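Local coordinates for protein Uly1 (PDB 7DRQ) that probably cleaves the marine algal polysaccharide ulvan as a calcium-containing lyase of polysaccharide lyase family 24, at residues Ile275-Arg280 against Val320-Ala325; Gly292-Tyr297 against Glu324-Arg329. All blocks are in the same frame, centred on the assembly; numbering follows the deposited sequence.

In the fold
Both contacts reach the same antiparallel sheet, where the strands holding 275-280 and 292-297 are neighbours; contact 1 sets a turn against one of its strands, contact 2 pairs two of its strands. They share Glu324 and Ala325, where the turn gives way to a short edge strand. Contact 1 is made through side chains and waters alone, contact 2 partly through backbone hydrogen bonds. Both are largely buried. Contact 1, the smaller, mixes an apolar patch with charge and water; contact 2 adds apolar side chains to its backbone bonds, with partly exposed residues along the edge strand. The salt bridge between Asp323 and Arg329 ties the polar ends together, and the Phe277 and Phe294 rings meet between them.

Contact 1: residues Ile275-Arg280 against Val320-Ala325; sequences IGFQRR and VKADEA
Phe277 and Arg279 reach from one strand to Ala322 and Asp323, on a short 3-10 turn that leads into the edge strand of the same antiparallel sheet, probably one blade of a beta-propeller. The backbones stay apart, so side chains and waters make the whole contact.

Its tight part is apolar. Phe277 CG sits between the backbone N and the carbonyl carbon (chi1 63°), and the ring then reaches the turn with its far end. CE2 lies 4.0 Å from Ala322 CB, which stands at the ring edge near its plane, while Ala325 CB comes more loosely and obliquely within 4.5 Å of CZ. The same Ala322 methyl also touches the guanidinium, 3.7 Å from Arg279 NH1, so it fits between ring and charge. Within the turn, Ala325 N donates to Ala322 O at 2.8 Å, which keeps the two alanines close together. Phe294 of the adjacent strand packs against Ala322 as well.

The polar part is looser. The Arg279 chain bends at chi3 and crosses the Asp323 side chain at about a right angle, with guanidinium and carboxylate planes 54° apart. Asp323 OD1 approaches NH1 and NH2 together, yet both hydrogen bonds within this salt bridge are weak; NH2 to OD1 is 3.3 Å, with an N-H...O angle of 128°. Each charge has a stronger partner elsewhere, Asp291 for Arg279 and Arg329 for Asp323. Waters bridge the two sides. Two lie in the guanidinium plane at its edge, both accepting from NH1; one links it to Ala322 N, the other to Asp323 N. On the turn's outer side Lys321 NZ pairs with Glu324 OE2. A third water accepts from Arg279 NH2 and donates to Asp323 OD2 at 2.6 Å.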
loop_
_atom_site.group_PDB
_atom_site.type_symbol
_atom_site.label_atom_id
_atom_site.label_comp_id
_atom_site.label_asym_id
_atom_site.label_seq_id
_atom_site.Cartn_x
_atom_site.Cartn_y
_atom_site.Cartn_z
ATOM N N ILE A 275 10.211 7.370 6.053
ATOM C CA ILE A 275 8.928 7.760 5.479
ATOM C C ILE A 275 9.149 8.853 4.439
ATOM O O ILE A 275 10.022 9.714 4.591
ATOM C CB ILE A 275 7.949 8.229 6.580
ATOM C CG1 ILE A 275 6.517 8.340 6.036
ATOM C CG2 ILE A 275 8.443 9.539 7.195
ATOM C CD1 ILE A 275 5.465 8.645 7.123
ATOM N N GLY A 276 8.383 8.788 3.361
ATOM C CA GLY A 276 8.280 9.896 2.425
ATOM C C GLY A 276 6.814 10.208 2.239
ATOM O O GLY A 276 5.976 9.307 2.250
ATOM N N PHE A 277 6.498 11.495 2.113
ATOM C CA PHE A 277 5.083 11.832 2.034
ATOM C C PHE A 277 4.897 13.215 1.433
ATOM O O PHE A 277 5.839 14.002 1.311
ATOM C CB PHE A 277 4.406 11.748 3.422
ATOM C CG PHE A 277 4.933 12.727 4.433
ATOM C CD1 PHE A 277 6.007 12.389 5.248
ATOM C CD2 PHE A 277 4.325 13.972 4.609
ATOM C CE1 PHE A 277 6.491 13.280 6.198
ATOM C CE2 PHE A 277 4.802 14.876 5.570
ATOM C CZ PHE A 277 5.881 14.523 6.366
ATOM N N GLN A 278 3.656 13.481 1.031
ATOM C CA GLN A 278 3.182 14.818 0.715
ATOM C C GLN A 278 2.056 15.176 1.678
ATOM O O GLN A 278 1.498 14.319 2.361
ATOM C CB GLN A 278 2.724 14.907 -0.758
ATOM C CG GLN A 278 3.827 14.414 -1.698
ATOM C CD GLN A 278 3.554 14.687 -3.169
ATOM O OE1 GLN A 278 2.822 13.944 -3.831
ATOM N NE2 GLN A 278 4.150 15.753 -3.691
ATOM N N ARG A 279 1.727 16.458 1.737
ATOM C CA ARG A 279 0.823 16.980 2.751
ATOM C C ARG A 279 -0.438 17.509 2.074
ATOM O O ARG A 279 -0.368 18.077 0.985
ATOM C CB ARG A 279 1.514 18.092 3.559
ATOM C CG ARG A 279 0.549 19.015 4.310
ATOM C CD ARG A 279 1.292 20.119 5.082
ATOM N NE ARG A 279 1.983 21.039 4.183
ATOM C CZ ARG A 279 2.967 21.857 4.562
ATOM N NH1 ARG A 279 3.346 21.876 5.831
ATOM N NH2 ARG A 279 3.530 22.687 3.685
ATOM N N ARG A 280 -1.601 17.301 2.691
ATOM C CA ARG A 280 -2.807 17.984 2.254
ATOM C C ARG A 280 -3.210 18.939 3.363
ATOM O O ARG A 280 -3.540 18.502 4.469
ATOM C CB ARG A 280 -3.964 17.034 1.926
ATOM C CG ARG A 280 -5.177 17.797 1.356
ATOM C CD ARG A 280 -6.338 16.874 0.954
ATOM N NE ARG A 280 -5.968 15.918 -0.088
ATOM C CZ ARG A 280 -6.810 15.050 -0.641
ATOM N NH1 ARG A 280 -8.087 15.040 -0.285
ATOM N NH2 ARG A 280 -6.379 14.195 -1.568
ATOM N N VAL A 320 4.658 17.761 14.087
ATOM C CA VAL A 320 3.536 18.689 14.028
ATOM C C VAL A 320 3.591 19.560 12.781
ATOM O O VAL A 320 2.564 19.781 12.139
ATOM C CB VAL A 320 3.465 19.566 15.294
ATOM C CG1 VAL A 320 2.272 20.523 15.204
ATOM C CG2 VAL A 320 3.373 18.700 16.543
ATOM N N LYS A 321 4.777 20.069 12.437
ATOM C CA LYS A 321 5.003 20.925 11.274
ATOM C C LYS A 321 5.744 20.112 10.217
ATOM O O LYS A 321 6.942 19.843 10.367
ATOM C CB LYS A 321 5.838 22.153 11.644
ATOM C CG LYS A 321 5.235 23.128 12.643
ATOM C CD LYS A 321 6.253 24.270 12.907
ATOM C CE LYS A 321 7.264 23.920 14.036
ATOM N NZ LYS A 321 8.682 23.536 13.623
ATOM N N ALA A 322 5.050 19.756 9.134
ATOM C CA ALA A 322 5.667 18.909 8.113
ATOM C C ALA A 322 6.951 19.517 7.548
ATOM O O ALA A 322 7.869 18.776 7.171
ATOM C CB ALA A 322 4.669 18.634 6.983
ATOM N N ASP A 323 7.047 20.851 7.488
ATOM C CA ASP A 323 8.197 21.483 6.850
ATOM C C ASP A 323 9.530 21.103 7.490
ATOM O O ASP A 323 10.564 21.231 6.829
ATOM C CB ASP A 323 8.038 23.009 6.853
ATOM C CG ASP A 323 7.077 23.500 5.779
ATOM O OD1 ASP A 323 6.528 22.654 5.036
ATOM O OD2 ASP A 323 6.857 24.732 5.680
ATOM N N GLU A 324 9.541 20.635 8.748
ATOM C CA GLU A 324 10.780 20.101 9.310
ATOM C C GLU A 324 11.381 19.028 8.423
ATOM O O GLU A 324 12.601 18.854 8.395
ATOM C CB GLU A 324 10.543 19.515 10.701
ATOM C CG GLU A 324 10.044 20.530 11.713
ATOM C CD GLU A 324 10.226 20.044 13.137
ATOM O OE1 GLU A 324 11.158 19.230 13.384
ATOM O OE2 GLU A 324 9.435 20.472 14.001
ATOM N N ALA A 325 10.537 18.298 7.696
ATOM C CA ALA A 325 10.956 17.172 6.868
ATOM C C ALA A 325 10.951 17.510 5.378
ATOM O O ALA A 325 11.016 16.612 4.542
ATOM C CB ALA A 325 10.061 15.962 7.150
HETATM O O HOH W 1 2.406 20.651 8.356
HETATM O O HOH W 2 5.065 23.048 8.098
HETATM O O HOH W 3 4.490 25.244 4.714
#

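Contact 2: residues Gly292-Tyr297 against Glu324-Arg329; sequences GMFYAY and EALVMR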
loop_
_atom_site.group_PDB
_atom_site.type_symbol
_atom_site.label_atom_id
_atom_site.label_comp_id
_atom_site.label_asym_id
_atom_site.label_seq_id
_atom_site.Cartn_x
_atom_site.Cartn_y
_atom_site.Cartn_z
ATOM N N GLY A 292 3.815 20.173 -1.277
ATOM C CA GLY A 292 5.079 19.837 -0.666
ATOM C C GLY A 292 5.562 18.433 -0.964
ATOM O O GLY A 292 4.858 17.635 -1.599
HETATM N N MSE A 293 6.770 18.133 -0.524
HETATM C CA MSE A 293 7.328 16.789 -0.599
HETATM C C MSE A 293 8.249 16.638 0.608
HETATM O O MSE A 293 9.080 17.509 0.883
HETATM C CB MSE A 293 8.067 16.577 -1.920
HETATM C CG MSE A 293 8.584 15.180 -2.117
HETATM SE SE MSE A 293 9.337 15.032 -3.940
HETATM C CE MSE A 293 7.723 15.142 -4.999
ATOM N N PHE A 294 8.110 15.536 1.336
ATOM C CA PHE A 294 8.715 15.432 2.658
ATOM C C PHE A 294 9.343 14.057 2.847
ATOM O O PHE A 294 8.915 13.070 2.246
ATOM C CB PHE A 294 7.667 15.697 3.747
ATOM C CG PHE A 294 6.912 16.986 3.560
ATOM C CD1 PHE A 294 7.385 18.170 4.100
ATOM C CD2 PHE A 294 5.738 17.017 2.804
ATOM C CE1 PHE A 294 6.690 19.372 3.909
ATOM C CE2 PHE A 294 5.052 18.201 2.608
ATOM C CZ PHE A 294 5.524 19.382 3.172
ATOM N N TYR A 295 10.344 13.996 3.733
ATOM C CA TYR A 295 11.073 12.754 3.963
ATOM C C TYR A 295 11.739 12.818 5.327
ATOM O O TYR A 295 12.263 13.866 5.719
ATOM C CB TYR A 295 12.125 12.528 2.868
ATOM C CG TYR A 295 13.232 11.534 3.189
ATOM C CD1 TYR A 295 13.015 10.165 3.082
ATOM C CD2 TYR A 295 14.510 11.973 3.515
ATOM C CE1 TYR A 295 14.033 9.253 3.328
ATOM C CE2 TYR A 295 15.532 11.078 3.791
ATOM C CZ TYR A 295 15.287 9.719 3.695
ATOM O OH TYR A 295 16.304 8.831 3.931
ATOM N N ALA A 296 11.719 11.698 6.040
ATOM C CA ALA A 296 12.449 11.592 7.294
ATOM C C ALA A 296 12.854 10.140 7.485
ATOM O O ALA A 296 12.248 9.235 6.907
ATOM C CB ALA A 296 11.615 12.083 8.485
ATOM N N TYR A 297 13.871 9.917 8.318
ATOM C CA TYR A 297 14.310 8.556 8.590
ATOM C C TYR A 297 14.669 8.441 10.063
ATOM O O TYR A 297 14.972 9.434 10.727
ATOM C CB TYR A 297 15.500 8.145 7.704
ATOM C CG TYR A 297 16.765 8.929 7.982
ATOM C CD1 TYR A 297 17.677 8.501 8.941
ATOM C CD2 TYR A 297 17.043 10.094 7.286
ATOM C CE1 TYR A 297 18.827 9.214 9.201
ATOM C CE2 TYR A 297 18.196 10.824 7.547
ATOM C CZ TYR A 297 19.081 10.376 8.499
ATOM O OH TYR A 297 20.227 11.094 8.757
ATOM N N GLU A 324 9.541 20.635 8.748
ATOM C CA GLU A 324 10.780 20.101 9.310
ATOM C C GLU A 324 11.381 19.028 8.423
ATOM O O GLU A 324 12.601 18.854 8.395
ATOM C CB GLU A 324 10.543 19.515 10.701
ATOM C CG GLU A 324 10.044 20.530 11.713
ATOM C CD GLU A 324 10.226 20.044 13.137
ATOM O OE1 GLU A 324 11.158 19.230 13.384
ATOM O OE2 GLU A 324 9.435 20.472 14.001
ATOM N N ALA A 325 10.537 18.298 7.696
ATOM C CA ALA A 325 10.956 17.172 6.868
ATOM C C ALA A 325 10.951 17.510 5.378
ATOM O O ALA A 325 11.016 16.612 4.542
ATOM C CB ALA A 325 10.061 15.962 7.150
ATOM N N LEU A 326 10.889 18.795 5.035
ATOM C CA LEU A 326 10.819 19.212 3.634
ATOM C C LEU A 326 12.011 18.717 2.816
ATOM O O LEU A 326 13.152 18.745 3.280
ATOM C CB LEU A 326 10.772 20.738 3.572
ATOM C CG LEU A 326 10.653 21.358 2.180
ATOM C CD1 LEU A 326 9.249 21.117 1.615
ATOM C CD2 LEU A 326 10.961 22.857 2.255
ATOM N N VAL A 327 11.748 18.281 1.573
ATOM C CA VAL A 327 12.826 18.068 0.602
ATOM C C VAL A 327 12.632 18.919 -0.660
ATOM O O VAL A 327 13.613 19.283 -1.322
ATOM C CB VAL A 327 12.978 16.575 0.216
ATOM C CG1 VAL A 327 13.353 15.726 1.434
ATOM C CG2 VAL A 327 11.715 16.037 -0.459
HETATM N N MSE A 328 11.388 19.243 -1.009
HETATM C CA MSE A 328 11.101 19.908 -2.302
HETATM C C MSE A 328 9.691 20.488 -2.298
HETATM O O MSE A 328 8.813 19.959 -1.627
HETATM C CB MSE A 328 11.285 18.908 -3.465
HETATM C CG MSE A 328 11.527 19.517 -4.874
HETATM SE SE MSE A 328 9.920 19.864 -5.944
HETATM C CE MSE A 328 9.010 18.066 -5.683
ATOM N N ARG A 329 9.469 21.589 -3.012
ATOM C CA ARG A 329 8.125 22.157 -3.104
ATOM C C ARG A 329 7.631 21.938 -4.518
ATOM O O ARG A 329 8.033 22.681 -5.420
ATOM C CB ARG A 329 8.136 23.652 -2.776
ATOM C CG ARG A 329 8.651 24.010 -1.391
ATOM C CD ARG A 329 7.535 23.989 -0.370
ATOM N NE ARG A 329 7.980 24.634 0.860
ATOM C CZ ARG A 329 7.447 24.412 2.056
ATOM N NH1 ARG A 329 6.441 23.556 2.189
ATOM N NH2 ARG A 329 7.940 25.039 3.118
#
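Val327 is the main bump here, its forked side chain filling the dip between Met293 and Tyr295. CG2 meets Met293 CG at 3.6 Å, while CG1 lies 3.7 Å from Tyr295 CB. Beside it the two selenomethionines, Met293 and Met328, cross obliquely, Met293 SE lying 3.5 Å from Met328 CE; the methyls press closer than usual, so their exact placement is doubtful. Leu361 of strand 359-369 packs on Met293, Tyr295 and Val327.

Elsewhere the Phe294 ring lies beside the backbone of Leu326, CD1 being 3.6 Å from Leu326 CA. Leu326 points away at its root, yet its chi2 of 72° brings CD1 within 3.9 Å of Phe294 CE1. That same methyl rests on one face of the Arg329 guanidinium, towards its rim; Asp323 holds the charge. Ala325 O takes a bond from Tyr295 N at 2.8 Å.

Met293 O accepts from Val327 N at 2.9 Å and also from Met328 N, an arrangement that resembles a classic beta bulge, though the second bond is weak. The short, weakly bonded strand 326-328 closes an edge of what is probably a beta-propeller blade.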